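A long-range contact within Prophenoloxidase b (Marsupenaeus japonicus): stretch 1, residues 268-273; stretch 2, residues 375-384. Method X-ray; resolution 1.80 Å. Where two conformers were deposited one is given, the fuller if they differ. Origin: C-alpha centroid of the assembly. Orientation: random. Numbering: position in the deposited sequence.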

# COMPACT_ATOMS: atom_id res chain seq x y z
N GLY A 268 -28.60 -25.85 -17.18
CA GLY A 268 -27.83 -25.01 -18.10
C GLY A 268 -27.07 -23.90 -17.41
O GLY A 268 -26.48 -23.02 -18.06
N GLN A 269 -27.07 -23.93 -16.08
CA GLN A 269 -26.43 -22.91 -15.27
C GLN A 269 -24.96 -23.24 -14.98
O GLN A 269 -24.68 -24.12 -14.16
CB GLN A 269 -27.19 -22.77 -13.96
CG GLN A 269 -28.62 -22.29 -14.13
CD GLN A 269 -28.79 -20.84 -13.70
OE1 GLN A 269 -28.80 -20.53 -12.50
NE2 GLN A 269 -28.91 -19.94 -14.68
N GLU A 270 -24.03 -22.54 -15.64
CA GLU A 270 -22.60 -22.74 -15.41
C GLU A 270 -22.17 -22.18 -14.05
O GLU A 270 -22.52 -21.05 -13.72
CB GLU A 270 -21.77 -22.09 -16.51
CG GLU A 270 -20.27 -22.10 -16.21
CD GLU A 270 -19.39 -21.77 -17.40
OE1 GLU A 270 -18.55 -20.84 -17.27
OE2 GLU A 270 -19.52 -22.44 -18.44
N TRP A 271 -21.44 -22.98 -13.26
CA TRP A 271 -21.00 -22.55 -11.95
C TRP A 271 -20.04 -21.37 -12.09
O TRP A 271 -19.18 -21.35 -12.98
CB TRP A 271 -20.27 -23.68 -11.20
CG TRP A 271 -21.18 -24.82 -10.78
CD1 TRP A 271 -21.64 -25.83 -11.57
CD2 TRP A 271 -21.71 -25.05 -9.47
NE1 TRP A 271 -22.45 -26.67 -10.83
CE2 TRP A 271 -22.50 -26.22 -9.54
CE3 TRP A 271 -21.60 -24.39 -8.24
CZ2 TRP A 271 -23.18 -26.73 -8.43
CZ3 TRP A 271 -22.28 -24.89 -7.14
CH2 TRP A 271 -23.06 -26.06 -7.25
N SER A 272 -20.17 -20.41 -11.18
CA SER A 272 -19.27 -19.27 -11.15
C SER A 272 -17.85 -19.73 -10.84
O SER A 272 -17.64 -20.76 -10.19
CB SER A 272 -19.73 -18.26 -10.10
OG SER A 272 -20.96 -17.68 -10.53
N SER A 273 -16.88 -18.96 -11.33
CA SER A 273 -15.47 -19.24 -11.07
C SER A 273 -14.94 -18.17 -10.11
O SER A 273 -15.66 -17.24 -9.74
CB SER A 273 -14.69 -19.18 -12.38
OG SER A 273 -15.15 -20.15 -13.31
N SER A 375 -25.88 -10.45 -11.11
CA SER A 375 -26.85 -11.52 -11.37
C SER A 375 -26.17 -12.85 -11.65
O SER A 375 -26.42 -13.48 -12.67
CB SER A 375 -27.74 -11.15 -12.56
OG SER A 375 -28.41 -9.94 -12.30
N THR A 376 -25.32 -13.27 -10.73
CA THR A 376 -24.54 -14.48 -10.97
C THR A 376 -24.90 -15.63 -10.07
O THR A 376 -25.58 -15.46 -9.06
CB THR A 376 -23.05 -14.23 -10.73
OG1 THR A 376 -22.87 -13.82 -9.37
CG2 THR A 376 -22.53 -13.16 -11.66
N THR A 377 -24.38 -16.80 -10.45
CA THR A 377 -24.47 -18.05 -9.72
C THR A 377 -23.41 -18.12 -8.60
O THR A 377 -22.51 -17.29 -8.54
CB THR A 377 -24.27 -19.24 -10.71
OG1 THR A 377 -23.08 -19.02 -11.50
CG2 THR A 377 -25.45 -19.36 -11.66
N SER A 378 -23.50 -19.11 -7.72
CA SER A 378 -22.48 -19.30 -6.69
C SER A 378 -21.33 -20.15 -7.24
O SER A 378 -21.48 -20.86 -8.24
CB SER A 378 -23.08 -19.98 -5.46
OG SER A 378 -22.07 -20.51 -4.61
N GLY A 379 -20.16 -20.07 -6.60
CA GLY A 379 -19.05 -20.94 -6.96
C GLY A 379 -19.21 -22.28 -6.26
O GLY A 379 -20.13 -22.43 -5.44
N VAL A 380 -18.34 -23.24 -6.56
CA VAL A 380 -18.48 -24.60 -6.03
C VAL A 380 -18.34 -24.74 -4.52
O VAL A 380 -18.79 -25.74 -3.94
CB VAL A 380 -17.54 -25.60 -6.74
CG1 VAL A 380 -17.88 -25.71 -8.22
CG2 VAL A 380 -16.05 -25.22 -6.54
N MET A 381 -17.74 -23.76 -3.85
CA MET A 381 -17.64 -23.81 -2.38
C MET A 381 -19.01 -23.75 -1.71
O MET A 381 -19.14 -24.08 -0.54
CB MET A 381 -16.75 -22.68 -1.84
CG MET A 381 -15.27 -22.99 -1.93
SD MET A 381 -14.78 -24.32 -0.79
CE MET A 381 -14.76 -23.44 0.78
N GLY A 382 -20.02 -23.33 -2.47
CA GLY A 382 -21.38 -23.23 -1.94
C GLY A 382 -22.16 -24.55 -1.86
O GLY A 382 -23.28 -24.56 -1.35
N ALA A 383 -21.59 -25.66 -2.33
CA ALA A 383 -22.34 -26.93 -2.39
C ALA A 383 -21.49 -28.10 -1.91
O ALA A 383 -20.32 -28.19 -2.27
CB ALA A 383 -22.82 -27.18 -3.81
N VAL A 384 -22.08 -29.02 -1.14
CA VAL A 384 -21.26 -30.08 -0.55
C VAL A 384 -20.74 -31.09 -1.55
O VAL A 384 -19.70 -31.71 -1.33
CB VAL A 384 -21.98 -30.83 0.62
CG1 VAL A 384 -22.09 -29.93 1.84
CG2 VAL A 384 -23.36 -31.32 0.19
O HOH W 1 -16.32 -22.26 -8.34

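Stretch 1 has no regular secondary structure, and stretch 2 is loop except for a 3-10 segment at 380-382, so the contact is not a sheet pairing. The closest CA atoms across the stretches are those of S272 and G379, 4.5 Å apart, and most of the polar contacts centre on S272.

One hydrogen bond joins the two backbone segments directly: S272 N donates to S378 O at 3.2 Å, with an N-H...O angle of 146°. The carbonyl of the same residue is also occupied: S272 O accepts from a water at 2.7 Å, and that water accepts from V380 N at 2.9 Å. S272 O and V380 N are 4.5 Å apart, too far for a direct bond, and the water bridges them. S272 O also receives a CA-H...O contact from G379 CA at 3.5 Å, with an angle of 143° at the hydrogen.

The CA-to-CB bond of S272 points toward stretch 2, and S272 OG donates to T377 O at 2.6 Å. With that proton committed, S272 OG can still accept, and T377 OG1 lies 2.7 Å away. T377 OG1 is also 3.1 Å from E270 O; its single proton could serve either acceptor, and the geometry does not settle which.

W271 adds the apolar part. Its ring reaches A383, with W271 CH2 3.6 Å from A383 CB, and V380, with W271 CE3 3.9 Å from V380 CG1. G379 O lies at the ring edge, near its plane, 3.7 Å from W271 CZ3. This carbonyl is satisfied within its own stretch: G379 O accepts from S378 OG at 2.9 Å and from G382 N at 3.1 Å. A further bond, A383 N to V380 O at 3.2 Å, helps hold the turn that carries both apolar partners of the indole.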